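Local structure of sensor protein (Vibrio cholerae, 3BY9) at residues D17-H22 with S164-T169; D45-A50 with N83-S88; R61-V66 with A73-I78; G126-Y131 with A154-W159; D170-V175 with N197-S202. The protein probably senses C4-dicarboxylates such as succinate through this sensor domain and signals as a histidine kinase of a two-component system. All coordinates share one frame; numbering follows the deposited sequence. Where two conformers were deposited one is given.

Interaction 1. Residues D17-H22 with S164-T169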
# COMPACT_ATOMS: atom_id res chain seq x y z
N ASP A 17 -18.92 -2.53 4.07
CA ASP A 17 -19.26 -1.10 3.98
C ASP A 17 -18.50 -0.32 5.07
O ASP A 17 -17.87 0.71 4.79
CB ASP A 17 -20.76 -0.87 4.21
CG ASP A 17 -21.64 -1.24 3.04
OD1 ASP A 17 -21.13 -1.52 1.93
OD2 ASP A 17 -22.89 -1.23 3.26
N ARG A 18 -18.55 -0.82 6.30
CA ARG A 18 -17.90 -0.14 7.43
C ARG A 18 -16.37 -0.11 7.28
O ARG A 18 -15.72 0.93 7.51
CB ARG A 18 -18.24 -0.83 8.75
CG ARG A 18 -19.67 -0.66 9.24
CD ARG A 18 -19.83 -1.14 10.71
NE ARG A 18 -19.64 -2.58 10.89
CZ ARG A 18 -20.61 -3.48 10.74
NH1 ARG A 18 -21.82 -3.09 10.40
NH2 ARG A 18 -20.37 -4.77 10.92
N PHE A 19 -15.78 -1.22 6.87
CA PHE A 19 -14.33 -1.23 6.72
C PHE A 19 -13.86 -0.40 5.54
O PHE A 19 -12.83 0.27 5.62
CB PHE A 19 -13.81 -2.68 6.64
CG PHE A 19 -12.33 -2.80 6.92
CD1 PHE A 19 -11.78 -2.24 8.08
CD2 PHE A 19 -11.50 -3.50 6.06
CE1 PHE A 19 -10.40 -2.39 8.35
CE2 PHE A 19 -10.13 -3.65 6.33
CZ PHE A 19 -9.59 -3.09 7.47
N SER A 20 -14.56 -0.51 4.41
CA SER A 20 -14.18 0.26 3.23
C SER A 20 -14.23 1.73 3.61
O SER A 20 -13.34 2.53 3.24
CB SER A 20 -15.14 -0.01 2.06
OG SER A 20 -15.01 1.01 1.09
N SER A 21 -15.26 2.10 4.36
CA SER A 21 -15.40 3.48 4.81
C SER A 21 -14.20 3.92 5.65
O SER A 21 -13.67 5.02 5.44
CB SER A 21 -16.69 3.66 5.63
OG SER A 21 -17.83 3.67 4.78
N HIS A 22 -13.79 3.06 6.58
CA HIS A 22 -12.65 3.31 7.44
C HIS A 22 -11.39 3.51 6.60
O HIS A 22 -10.55 4.39 6.88
CB HIS A 22 -12.45 2.15 8.42
CG HIS A 22 -11.19 2.25 9.23
ND1 HIS A 22 -11.00 3.24 10.18
CD2 HIS A 22 -10.06 1.51 9.22
CE1 HIS A 22 -9.80 3.10 10.72
NE2 HIS A 22 -9.21 2.06 10.15
N SER A 164 -14.60 -13.05 12.34
CA SER A 164 -14.35 -13.08 10.88
C SER A 164 -12.99 -12.41 10.66
O SER A 164 -12.47 -11.72 11.56
CB SER A 164 -15.44 -12.32 10.14
OG SER A 164 -15.51 -10.96 10.54
N TYR A 165 -12.43 -12.62 9.48
CA TYR A 165 -11.11 -12.10 9.16
C TYR A 165 -11.18 -11.30 7.92
O TYR A 165 -12.13 -11.44 7.13
CB TYR A 165 -10.13 -13.27 8.89
CG TYR A 165 -10.03 -14.27 10.03
CD1 TYR A 165 -9.05 -14.12 11.03
CD2 TYR A 165 -11.01 -15.26 10.17
CE1 TYR A 165 -9.04 -14.95 12.18
CE2 TYR A 165 -11.04 -16.06 11.34
CZ TYR A 165 -10.04 -15.89 12.32
OH TYR A 165 -10.12 -16.64 13.46
N PHE A 166 -10.18 -10.43 7.72
CA PHE A 166 -10.18 -9.76 6.41
C PHE A 166 -8.81 -9.89 5.77
O PHE A 166 -7.79 -10.12 6.44
CB PHE A 166 -10.51 -8.25 6.52
CG PHE A 166 -9.29 -7.38 6.69
CD1 PHE A 166 -8.62 -6.88 5.59
CD2 PHE A 166 -8.78 -7.13 7.97
CE1 PHE A 166 -7.45 -6.12 5.75
CE2 PHE A 166 -7.61 -6.38 8.13
CZ PHE A 166 -6.94 -5.87 7.00
N VAL A 167 -8.79 -9.83 4.44
CA VAL A 167 -7.49 -9.71 3.76
C VAL A 167 -7.72 -8.63 2.68
O VAL A 167 -8.87 -8.40 2.29
CB VAL A 167 -7.02 -10.97 2.99
CG1 VAL A 167 -6.67 -12.09 4.02
CG2 VAL A 167 -8.12 -11.49 2.00
N ALA A 168 -6.63 -7.97 2.26
CA ALA A 168 -6.69 -7.01 1.13
C ALA A 168 -5.76 -7.64 0.15
O ALA A 168 -4.57 -7.83 0.44
CB ALA A 168 -6.19 -5.64 1.55
N THR A 169 -6.27 -8.00 -1.04
CA THR A 169 -5.43 -8.69 -2.04
C THR A 169 -5.14 -7.84 -3.28
O THR A 169 -5.96 -7.02 -3.68
CB THR A 169 -6.14 -9.96 -2.54
OG1 THR A 169 -7.49 -9.62 -2.93
CG2 THR A 169 -6.22 -11.03 -1.43

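Interaction 2. Residues D45-A50 with N83-S88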
# COMPACT_ATOMS: atom_id res chain seq x y z
N ASP A 45 13.14 25.03 -4.04
CA ASP A 45 14.51 25.51 -3.90
C ASP A 45 15.53 24.36 -3.77
O ASP A 45 16.68 24.49 -4.23
CB ASP A 45 14.64 26.43 -2.67
CG ASP A 45 14.07 27.86 -2.91
OD1 ASP A 45 14.10 28.65 -1.94
OD2 ASP A 45 13.63 28.17 -4.02
N ALA A 46 15.14 23.28 -3.10
CA ALA A 46 16.05 22.15 -3.00
C ALA A 46 16.31 21.53 -4.36
O ALA A 46 17.44 21.15 -4.70
CB ALA A 46 15.47 21.08 -2.03
N LEU A 47 15.25 21.37 -5.15
CA LEU A 47 15.41 20.74 -6.45
C LEU A 47 16.27 21.63 -7.35
O LEU A 47 16.99 21.14 -8.20
CB LEU A 47 14.04 20.47 -7.08
CG LEU A 47 13.29 19.31 -6.38
CD1 LEU A 47 11.83 19.32 -6.82
CD2 LEU A 47 13.90 17.98 -6.77
N LEU A 48 16.17 22.95 -7.15
CA LEU A 48 16.96 23.86 -8.00
C LEU A 48 18.44 23.95 -7.55
O LEU A 48 19.29 24.33 -8.37
CB LEU A 48 16.32 25.27 -7.96
CG LEU A 48 14.94 25.35 -8.70
CD1 LEU A 48 14.34 26.79 -8.48
CD2 LEU A 48 15.09 25.07 -10.19
N SER A 49 18.74 23.60 -6.29
CA SER A 49 20.13 23.65 -5.77
C SER A 49 20.38 22.42 -4.91
O SER A 49 20.65 22.54 -3.70
CB SER A 49 20.36 24.90 -4.93
OG SER A 49 20.17 26.07 -5.70
N ALA A 50 20.25 21.26 -5.54
CA ALA A 50 20.33 20.01 -4.78
C ALA A 50 21.65 19.76 -4.10
O ALA A 50 21.67 19.04 -3.12
CB ALA A 50 19.94 18.83 -5.65
N ASN A 83 16.63 10.33 -7.65
CA ASN A 83 17.44 10.31 -6.40
C ASN A 83 16.75 11.06 -5.27
O ASN A 83 16.28 12.19 -5.44
CB ASN A 83 18.79 10.99 -6.62
CG ASN A 83 19.54 10.38 -7.76
OD1 ASN A 83 19.85 9.17 -7.77
ND2 ASN A 83 19.86 11.23 -8.75
N THR A 84 16.72 10.46 -4.09
CA THR A 84 16.11 11.16 -2.97
C THR A 84 17.09 12.22 -2.51
O THR A 84 18.24 11.90 -2.18
CB THR A 84 15.82 10.18 -1.81
OG1 THR A 84 14.92 9.20 -2.30
CG2 THR A 84 15.09 10.95 -0.63
N ILE A 85 16.65 13.48 -2.50
CA ILE A 85 17.55 14.56 -2.11
C ILE A 85 17.23 15.17 -0.74
O ILE A 85 18.07 15.82 -0.18
CB ILE A 85 17.63 15.70 -3.15
CG1 ILE A 85 16.27 16.41 -3.29
CG2 ILE A 85 18.08 15.17 -4.53
CD1 ILE A 85 16.48 17.74 -4.09
N ALA A 86 16.00 15.01 -0.24
CA ALA A 86 15.69 15.55 1.10
C ALA A 86 14.61 14.64 1.66
O ALA A 86 13.82 14.07 0.91
CB ALA A 86 15.20 17.02 1.01
N SER A 87 14.54 14.51 2.98
CA SER A 87 13.58 13.56 3.50
C SER A 87 13.33 13.76 4.99
O SER A 87 14.22 14.16 5.72
CB SER A 87 14.17 12.14 3.32
OG SER A 87 13.27 11.15 3.84
N SER A 88 12.11 13.46 5.43
CA SER A 88 11.80 13.57 6.85
C SER A 88 12.64 12.61 7.68
O SER A 88 12.80 12.84 8.90
CB SER A 88 10.30 13.24 7.04
OG SER A 88 10.05 11.89 6.62

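Interaction 3. Residues R61-V66 with A73-I78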
# COMPACT_ATOMS: atom_id res chain seq x y z
N ARG A 61 14.53 19.58 7.31
CA ARG A 61 13.84 19.94 8.55
C ARG A 61 12.39 20.28 8.30
O ARG A 61 11.53 19.96 9.11
CB ARG A 61 14.59 21.09 9.23
CG ARG A 61 15.98 20.55 9.74
CD ARG A 61 16.87 21.63 10.39
NE ARG A 61 18.11 21.06 10.92
CZ ARG A 61 18.22 20.41 12.08
NH1 ARG A 61 17.16 20.24 12.87
NH2 ARG A 61 19.41 19.93 12.45
N TYR A 62 12.11 20.87 7.13
CA TYR A 62 10.71 21.20 6.80
C TYR A 62 9.93 19.91 6.56
O TYR A 62 8.82 19.75 7.09
CB TYR A 62 10.66 22.09 5.54
CG TYR A 62 9.26 22.34 5.06
CD1 TYR A 62 8.33 22.96 5.88
CD2 TYR A 62 8.88 21.97 3.77
CE1 TYR A 62 7.00 23.21 5.44
CE2 TYR A 62 7.57 22.22 3.31
CZ TYR A 62 6.64 22.83 4.14
OH TYR A 62 5.32 22.97 3.73
N LEU A 63 10.49 18.97 5.80
CA LEU A 63 9.75 17.72 5.52
C LEU A 63 9.56 16.94 6.83
O LEU A 63 8.56 16.25 7.03
CB LEU A 63 10.51 16.86 4.48
CG LEU A 63 10.59 17.51 3.07
CD1 LEU A 63 11.42 16.59 2.13
CD2 LEU A 63 9.23 17.77 2.51
N GLU A 64 10.53 17.06 7.74
CA GLU A 64 10.39 16.37 9.01
C GLU A 64 9.19 16.95 9.79
O GLU A 64 8.46 16.20 10.43
CB GLU A 64 11.72 16.52 9.78
CG GLU A 64 11.75 15.78 11.10
CD GLU A 64 13.08 15.96 11.85
OE1 GLU A 64 13.95 16.78 11.45
OE2 GLU A 64 13.24 15.23 12.86
N GLN A 65 9.02 18.28 9.73
CA GLN A 65 7.92 18.98 10.40
C GLN A 65 6.60 18.57 9.76
O GLN A 65 5.64 18.28 10.44
CB GLN A 65 8.14 20.51 10.29
CG GLN A 65 9.22 20.95 11.23
CD GLN A 65 9.80 22.32 10.92
OE1 GLN A 65 10.60 22.86 11.70
NE2 GLN A 65 9.44 22.88 9.78
N VAL A 66 6.55 18.58 8.43
CA VAL A 66 5.32 18.17 7.77
C VAL A 66 4.95 16.75 8.15
O VAL A 66 3.80 16.45 8.48
CB VAL A 66 5.49 18.21 6.22
CG1 VAL A 66 4.28 17.54 5.53
CG2 VAL A 66 5.64 19.69 5.77
N ALA A 73 4.57 7.94 7.85
CA ALA A 73 5.82 7.23 8.12
C ALA A 73 6.97 8.03 7.58
O ALA A 73 7.93 8.29 8.30
CB ALA A 73 5.79 5.84 7.48
N ASP A 74 6.89 8.48 6.32
CA ASP A 74 8.00 9.22 5.73
C ASP A 74 7.48 10.21 4.70
O ASP A 74 6.47 9.92 4.07
CB ASP A 74 8.93 8.25 4.97
CG ASP A 74 9.39 7.08 5.84
OD1 ASP A 74 10.36 7.24 6.62
OD2 ASP A 74 8.74 6.01 5.77
N THR A 75 8.19 11.32 4.52
CA THR A 75 7.76 12.33 3.50
C THR A 75 9.11 12.69 2.86
O THR A 75 10.01 13.15 3.56
CB THR A 75 7.12 13.56 4.15
OG1 THR A 75 5.92 13.17 4.86
CG2 THR A 75 6.74 14.59 3.06
N TYR A 76 9.22 12.52 1.53
CA TYR A 76 10.55 12.68 0.95
C TYR A 76 10.48 13.20 -0.48
O TYR A 76 9.53 12.93 -1.21
CB TYR A 76 11.34 11.35 1.00
CG TYR A 76 10.64 10.13 0.46
CD1 TYR A 76 11.07 9.53 -0.73
CD2 TYR A 76 9.57 9.51 1.17
CE1 TYR A 76 10.48 8.32 -1.20
CE2 TYR A 76 8.99 8.34 0.70
CZ TYR A 76 9.43 7.76 -0.44
OH TYR A 76 8.86 6.56 -0.83
N LEU A 77 11.53 13.93 -0.83
CA LEU A 77 11.63 14.63 -2.12
C LEU A 77 12.64 13.98 -3.04
O LEU A 77 13.77 13.77 -2.65
CB LEU A 77 12.05 16.09 -1.81
CG LEU A 77 12.21 17.02 -3.01
CD1 LEU A 77 10.82 17.33 -3.60
CD2 LEU A 77 12.79 18.34 -2.52
N ILE A 78 12.22 13.71 -4.28
CA ILE A 78 13.08 13.00 -5.23
C ILE A 78 13.36 13.89 -6.45
O ILE A 78 12.45 14.55 -6.94
CB ILE A 78 12.33 11.74 -5.67
CG1 ILE A 78 11.86 10.94 -4.41
CG2 ILE A 78 13.27 10.83 -6.42
CD1 ILE A 78 11.09 9.66 -4.80

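Interaction 4. Residues G126-Y131 with A154-W159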
# COMPACT_ATOMS: atom_id res chain seq x y z
N GLY A 126 12.05 -1.64 5.09
CA GLY A 126 11.58 -2.99 5.38
C GLY A 126 10.15 -2.96 5.94
O GLY A 126 9.62 -3.96 6.49
N GLN A 127 9.48 -1.83 5.78
CA GLN A 127 8.13 -1.65 6.29
C GLN A 127 7.12 -1.45 5.18
O GLN A 127 7.38 -0.69 4.23
CB GLN A 127 8.10 -0.42 7.22
CG GLN A 127 8.84 -0.66 8.56
CD GLN A 127 8.20 -1.79 9.39
OE1 GLN A 127 7.00 -1.75 9.70
NE2 GLN A 127 9.01 -2.79 9.76
N ARG A 128 5.96 -2.10 5.28
CA ARG A 128 4.96 -1.87 4.23
C ARG A 128 4.43 -0.42 4.33
O ARG A 128 4.41 0.19 5.40
CB ARG A 128 3.73 -2.76 4.46
CG ARG A 128 3.95 -4.27 4.22
CD ARG A 128 2.69 -5.05 4.64
NE ARG A 128 2.54 -4.99 6.10
CZ ARG A 128 1.38 -5.08 6.75
NH1 ARG A 128 0.25 -5.25 6.09
NH2 ARG A 128 1.35 -4.94 8.08
N GLY A 129 3.95 0.10 3.20
CA GLY A 129 3.36 1.41 3.22
C GLY A 129 2.41 1.63 2.06
O GLY A 129 2.37 0.83 1.10
N TYR A 130 1.60 2.67 2.19
CA TYR A 130 0.77 3.09 1.08
C TYR A 130 1.46 4.43 0.69
O TYR A 130 1.65 5.30 1.54
CB TYR A 130 -0.65 3.39 1.53
CG TYR A 130 -1.58 3.40 0.34
CD1 TYR A 130 -2.08 2.22 -0.18
CD2 TYR A 130 -1.85 4.60 -0.32
CE1 TYR A 130 -2.82 2.20 -1.37
CE2 TYR A 130 -2.60 4.60 -1.50
CZ TYR A 130 -3.07 3.42 -2.02
OH TYR A 130 -3.75 3.43 -3.23
N TYR A 131 1.73 4.61 -0.60
CA TYR A 131 2.46 5.77 -1.07
C TYR A 131 1.65 6.67 -1.96
O TYR A 131 0.95 6.17 -2.86
CB TYR A 131 3.69 5.30 -1.91
CG TYR A 131 4.68 4.41 -1.18
CD1 TYR A 131 5.93 4.88 -0.80
CD2 TYR A 131 4.40 3.06 -0.94
CE1 TYR A 131 6.89 4.05 -0.20
CE2 TYR A 131 5.36 2.22 -0.34
CZ TYR A 131 6.57 2.71 0.02
OH TYR A 131 7.50 1.90 0.64
N ALA A 154 -3.03 1.89 11.21
CA ALA A 154 -4.35 2.40 11.55
C ALA A 154 -5.43 1.70 10.71
O ALA A 154 -6.56 1.53 11.18
CB ALA A 154 -4.39 3.95 11.37
N ILE A 155 -5.11 1.30 9.48
CA ILE A 155 -6.10 0.59 8.67
C ILE A 155 -6.31 -0.81 9.27
O ILE A 155 -7.42 -1.18 9.61
CB ILE A 155 -5.66 0.43 7.19
CG1 ILE A 155 -5.76 1.78 6.47
CG2 ILE A 155 -6.57 -0.60 6.45
CD1 ILE A 155 -5.41 1.68 4.95
N GLU A 156 -5.24 -1.59 9.41
CA GLU A 156 -5.40 -2.94 9.95
C GLU A 156 -6.02 -2.96 11.33
O GLU A 156 -6.78 -3.87 11.66
CB GLU A 156 -4.07 -3.69 9.94
CG GLU A 156 -3.62 -4.04 8.52
CD GLU A 156 -2.34 -4.87 8.46
OE1 GLU A 156 -1.41 -4.66 9.28
OE2 GLU A 156 -2.22 -5.73 7.56
N GLN A 157 -5.71 -1.95 12.14
CA GLN A 157 -6.26 -1.88 13.50
C GLN A 157 -7.76 -1.59 13.54
O GLN A 157 -8.42 -1.78 14.57
CB GLN A 157 -5.48 -0.84 14.32
CG GLN A 157 -4.28 -1.41 15.12
CD GLN A 157 -3.29 -2.26 14.31
OE1 GLN A 157 -3.64 -3.30 13.74
NE2 GLN A 157 -2.02 -1.84 14.28
N GLY A 158 -8.29 -1.11 12.41
CA GLY A 158 -9.72 -0.83 12.30
C GLY A 158 -10.56 -2.09 12.15
O GLY A 158 -11.80 -2.03 12.19
N TRP A 159 -9.92 -3.24 11.95
CA TRP A 159 -10.70 -4.48 11.81
C TRP A 159 -10.88 -5.00 13.23
O TRP A 159 -9.93 -5.47 13.83
CB TRP A 159 -9.93 -5.54 11.03
CG TRP A 159 -10.82 -6.73 10.79
CD1 TRP A 159 -10.85 -7.90 11.49
CD2 TRP A 159 -11.85 -6.82 9.81
NE1 TRP A 159 -11.84 -8.73 11.00
CE2 TRP A 159 -12.47 -8.09 9.97
CE3 TRP A 159 -12.30 -5.96 8.81
CZ2 TRP A 159 -13.52 -8.51 9.18
CZ3 TRP A 159 -13.36 -6.38 8.01
CH2 TRP A 159 -13.96 -7.66 8.20

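Interaction 5. Residues D170-V175 with N197-S202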
# COMPACT_ATOMS: atom_id res chain seq x y z
N ASP A 170 -3.96 -8.06 -3.87
CA ASP A 170 -3.62 -7.33 -5.09
C ASP A 170 -4.09 -8.15 -6.28
O ASP A 170 -4.81 -9.15 -6.14
CB ASP A 170 -2.10 -7.06 -5.16
CG ASP A 170 -1.26 -8.31 -5.39
OD1 ASP A 170 -1.78 -9.40 -5.74
OD2 ASP A 170 -0.02 -8.20 -5.25
N ASP A 171 -3.70 -7.72 -7.49
CA ASP A 171 -4.14 -8.43 -8.68
C ASP A 171 -3.74 -9.90 -8.87
O ASP A 171 -4.40 -10.62 -9.64
CB ASP A 171 -3.76 -7.64 -9.93
CG ASP A 171 -4.51 -6.34 -10.02
OD1 ASP A 171 -5.63 -6.24 -9.47
OD2 ASP A 171 -3.98 -5.40 -10.66
N HIS A 172 -2.67 -10.35 -8.21
CA HIS A 172 -2.23 -11.77 -8.25
C HIS A 172 -2.74 -12.51 -7.03
O HIS A 172 -2.31 -13.64 -6.73
CB HIS A 172 -0.69 -11.88 -8.22
CG HIS A 172 -0.03 -11.44 -9.48
ND1 HIS A 172 -0.09 -12.17 -10.65
CD2 HIS A 172 0.70 -10.33 -9.76
CE1 HIS A 172 0.58 -11.54 -11.59
NE2 HIS A 172 1.07 -10.42 -11.08
N GLN A 173 -3.66 -11.86 -6.30
CA GLN A 173 -4.22 -12.37 -5.08
C GLN A 173 -3.18 -12.49 -3.98
O GLN A 173 -3.29 -13.33 -3.08
CB GLN A 173 -4.97 -13.72 -5.29
CG GLN A 173 -5.87 -13.77 -6.51
CD GLN A 173 -6.96 -12.67 -6.55
OE1 GLN A 173 -7.63 -12.48 -7.58
NE2 GLN A 173 -7.12 -11.96 -5.46
N VAL A 174 -2.13 -11.67 -4.04
CA VAL A 174 -1.20 -11.68 -2.92
C VAL A 174 -1.85 -10.85 -1.77
O VAL A 174 -2.39 -9.75 -1.99
CB VAL A 174 0.17 -11.05 -3.29
CG1 VAL A 174 1.09 -11.00 -2.05
CG2 VAL A 174 0.85 -11.91 -4.39
N VAL A 175 -1.77 -11.39 -0.56
CA VAL A 175 -2.32 -10.73 0.64
C VAL A 175 -1.35 -9.65 1.10
O VAL A 175 -0.23 -9.94 1.52
CB VAL A 175 -2.55 -11.78 1.75
CG1 VAL A 175 -3.02 -11.09 3.02
CG2 VAL A 175 -3.66 -12.76 1.28
N ASN A 197 7.48 -15.00 -11.14
CA ASN A 197 8.63 -14.25 -11.65
C ASN A 197 8.23 -12.79 -11.92
O ASN A 197 9.04 -11.86 -11.69
CB ASN A 197 9.17 -14.89 -12.95
CG ASN A 197 10.27 -14.07 -13.57
OD1 ASN A 197 11.35 -13.93 -12.99
ND2 ASN A 197 9.99 -13.49 -14.73
N ASP A 198 7.01 -12.58 -12.41
CA ASP A 198 6.53 -11.21 -12.67
C ASP A 198 6.46 -10.43 -11.37
O ASP A 198 6.80 -9.24 -11.33
CB ASP A 198 5.12 -11.20 -13.27
CG ASP A 198 5.06 -11.73 -14.71
OD1 ASP A 198 6.12 -11.77 -15.38
OD2 ASP A 198 3.95 -12.09 -15.16
N ILE A 199 5.98 -11.07 -10.30
CA ILE A 199 5.88 -10.38 -9.01
C ILE A 199 7.27 -10.03 -8.54
O ILE A 199 7.53 -8.90 -8.09
CB ILE A 199 5.16 -11.26 -7.93
CG1 ILE A 199 3.69 -11.49 -8.34
CG2 ILE A 199 5.28 -10.59 -6.55
CD1 ILE A 199 3.01 -12.65 -7.59
N ARG A 200 8.20 -10.97 -8.67
CA ARG A 200 9.56 -10.73 -8.24
C ARG A 200 10.18 -9.57 -9.02
O ARG A 200 10.82 -8.70 -8.42
CB ARG A 200 10.41 -12.00 -8.40
CG ARG A 200 11.88 -11.81 -8.01
CD ARG A 200 12.02 -11.46 -6.52
NE ARG A 200 11.35 -12.42 -5.66
CZ ARG A 200 11.87 -13.56 -5.22
NH1 ARG A 200 13.11 -13.91 -5.57
NH2 ARG A 200 11.15 -14.35 -4.44
N GLN A 201 10.00 -9.56 -10.34
CA GLN A 201 10.58 -8.50 -11.15
C GLN A 201 10.03 -7.12 -10.80
O GLN A 201 10.78 -6.13 -10.84
CB GLN A 201 10.38 -8.77 -12.65
CG GLN A 201 11.10 -10.05 -13.09
CD GLN A 201 12.50 -10.23 -12.46
OE1 GLN A 201 12.94 -11.36 -12.24
NE2 GLN A 201 13.19 -9.12 -12.19
N SER A 202 8.75 -7.06 -10.43
CA SER A 202 8.15 -5.76 -10.07
C SER A 202 8.76 -5.16 -8.83
O SER A 202 8.74 -3.92 -8.66
CB SER A 202 6.65 -5.88 -9.82
OG SER A 202 6.35 -6.50 -8.56

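Interaction 1. Residues D17-H22 with S164-T169
Phe-19 and Phe-166 form a buried aromatic pair, edge-to-face and tilted, between the long helix 5-27 and strand 165-169. The strand belongs to the four-stranded antiparallel sheet in the second of two tandem PAS-like (PDC) domains. The helix is the N-terminal spine of the sensor region. The contact therefore ties the spine to the second domain. It rests on these two rings alone, and no hydrogen bond crosses it. The CA atoms of Phe-19 and Phe-166 are 9.5 Å apart, so the rings span the gap between the backbones. The Phe-19 side chain has CG anti to the backbone N (chi1 -162°), which carries the ring out from the helix toward the strand. The two side chains cross at about a right angle. The ring planes stand at 55°, with centroids 4.7 Å apart. Trp-159 adds a second edge-to-face partner to Phe-19. Ile-155 of helix 153-157 and Ile-252 of strand 250-257 also touch Phe-19, so the ring sits among helix, loop and sheet. Phe-19 CZ lies 3.9 Å from Phe-166 CZ. Phe-19 CE2 stands 3.6 Å above the plane of the Phe-166 ring, over its centre.

Interaction 2. Residues D45-A50 with N83-S88
Ile-85 places CG1 between its own backbone N and carbonyl carbon (chi1 65°), and the next torsion is extended (chi2 167°). This carries CD1 from strand 84-87 to the C-terminal end of helix 41-48. Leu-47 has CG beside the backbone N (chi1 -72°) and brings its CD2 branch to the same methyl. Leu-47 CD2 and Ile-85 CD1 are 3.7 Å apart, and the two side chains cross at about a right angle. Ala-46 adds a shorter wall, with its CB 4.1 Å from Ile-85 CD1. The carbonyl oxygen Ala-46 O comes within 3.6 Å of Ile-85 CD1. Beyond the helix the chain turns, and Ala-50 CB meets Ile-85 CD1 at 3.9 Å. One methyl thus touches three residues. Ile-85 and Ala-86 both face Leu-77, a classic beta bulge in this strand of the five-stranded antiparallel sheet. That sheet belongs to the first PAS-like domain, which holds the succinate site. Leu-77 also touches Ala-46 and Leu-47, so the neighbouring strand 74-79 shares the packing. Leu-143 of strand 141-150 packs on Leu-47. The Leu-47 side chain is about 12 Å from a bound calcium ion.

Interaction 3. Residues R61-V66 with A73-I78
Leu-63 carries nearly all of this contact between helix 53-70 and strand 74-79. Its side chain packs tightly on Thr-75 and Leu-77. Leu-63 CB lies 3.9 Å from Thr-75 O, so the helix rests partly on strand backbone. Beyond CG the two methyls diverge. Leu-63 CD2 goes to Thr-75 CG2 at 4.1 Å, and Leu-63 CD1 goes to Leu-77 CB at 4.0 Å. The CD1 branch also passes over the backbone, 4.2 Å from Tyr-76 CA. Thr-75 has OG1 beside the backbone N (chi1 -62°), which puts CG2 anti to that N and against Leu-63. Its hydroxyl OG1 is hydrogen-bonded to Asn-67 ND2, a later residue of the same helix.

The other end is looser. Val-66 also points its CB toward the strand, but its side chain comes no closer than 4.6 Å to the strand segment. Arg-61 and Gln-65, on the same turns of the helix, are exposed and take no part.

The axes of segments 61-66 and 74-78 approach to 7.9 Å and run roughly antiparallel, at 147°. Leu-43 of helix 41-48 and Ala-86 of strand 84-87 also touch Leu-63. Tyr-76 points away, and its OH is hydrogen-bonded to Tyr-106 OH. Helix 53-70 therefore covers one face of the five-stranded sheet, and the succinate-binding residues Tyr-106 and Tyr-131 lie near Tyr-76 on the other.

Interaction 4. Residues G126-Y131 with A154-W159
Arg-128 and Glu-156 join by an end-on, two-pronged salt bridge near the surface. It links strand 128-138, in the sheet of the first PAS-like domain, to the short helix 153-157 that follows the sheet. From CB, which points toward the helix, Arg-128 sends CG beside the backbone N. The chain runs extended to CD and then bends at chi3 (-69°), which swings the guanidinium to the carboxylate. On the way the side chain brushes Leu-152 and Phe-185 of neighbouring loops. Arg-128 CZ lies 3.7 Å from Glu-156 OE2. The two terminal nitrogens then take one oxygen each. NH2 of Arg-128 gives a hydrogen bond to Glu-156 OE1 at 3.0 Å. That oxygen is met on its syn side, somewhat out of the carboxylate plane. NH1 meets OE2 from above the carboxylate plane.

Glu-156 comes from the opposite direction. Beyond CG its chain is extended, which lets the carboxylate reach the arginine edge. Both oxygens lie close to the guanidinium plane, yet the two flat groups are turned 47° against each other.

Each partner has a further bond. Arg-128 NH1 also reaches Phe-176 O, and Glu-156 OE2 also accepts from Ser-178 N. Both extra partners follow strand 165-169 in the chain, so the pair connects the two halves of the sensor region. The extra bonds probably steady both charged groups. Nearby, the succinate-binding residue Lys-149 donates a hydrogen bond from NZ to Gln-127 O. The straighter of the two bonds is Arg-128 NH1 to Glu-156 OE2, 2.9 Å long with an N-H...O angle of 171°.

Interaction 5. Residues D170-V175 with N197-S202
Asp-170 OD1 is gripped by two backbone N-H groups, those of His-172 and Val-174, the two residues that pack on Ile-199. The bond from His-172 N to Asp-170 OD1 closes an Asx turn; it is 2.8 Å long and bent, at 136°. Val-174 N reaches the same Asp-170 OD1 at 2.9 Å and is straighter, at 155°. The donors come from opposite faces of the carboxylate plane. The loop is also a type I beta turn from Asp-170 to Gln-173, closed by Gln-173 N to Asp-170 O at 2.9 Å. The other carboxylate oxygen, OD2, is hydrogen-bonded to Tyr-205 OH.

This tight turn between strands 165-169 and 175-176 of the second domain holds His-172 and Val-174 against helix 193-202. Ile-199 is the buried partner on the helix. It makes a CH-pi contact, with CG1 3.9 Å from the centroid of the His-172 ring and 29° off the ring normal. The two side chains slide past each other in opposite directions. Ile-199 has CG1 beside the backbone N, which sets that branch over the ring face. Ile-199 CD1 goes on to lie 3.8 Å from His-172 CB.

Leu-191 and Tyr-205 also touch Ile-199. At the helix end Ser-202 OG donates to Ile-199 O at 2.7 Å. Val-174 completes the apolar patch, its CG2 3.9 Å from Ile-199 CD1.

In the fold
Along the chain, interaction 3 is nested within interaction 2, and interactions 2, 3 and 4 all lie inside the long loop closed by interaction 1. Interaction 5 follows last. Interactions 2 and 3 are centred 11 Å apart and touch through the neighbouring strands 74-79 and 84-87. Interaction 4 reaches the same five-stranded sheet, with its centre about 19 Å from that of interaction 3. The centres of interactions 1 and 4 are 12 Å apart, and the two touch. Strand 165-169 of interaction 1 belongs to the other, four-stranded sheet, and interaction 5 sits on the loop leaving that strand. Interaction 4 thus lies where the two domains meet.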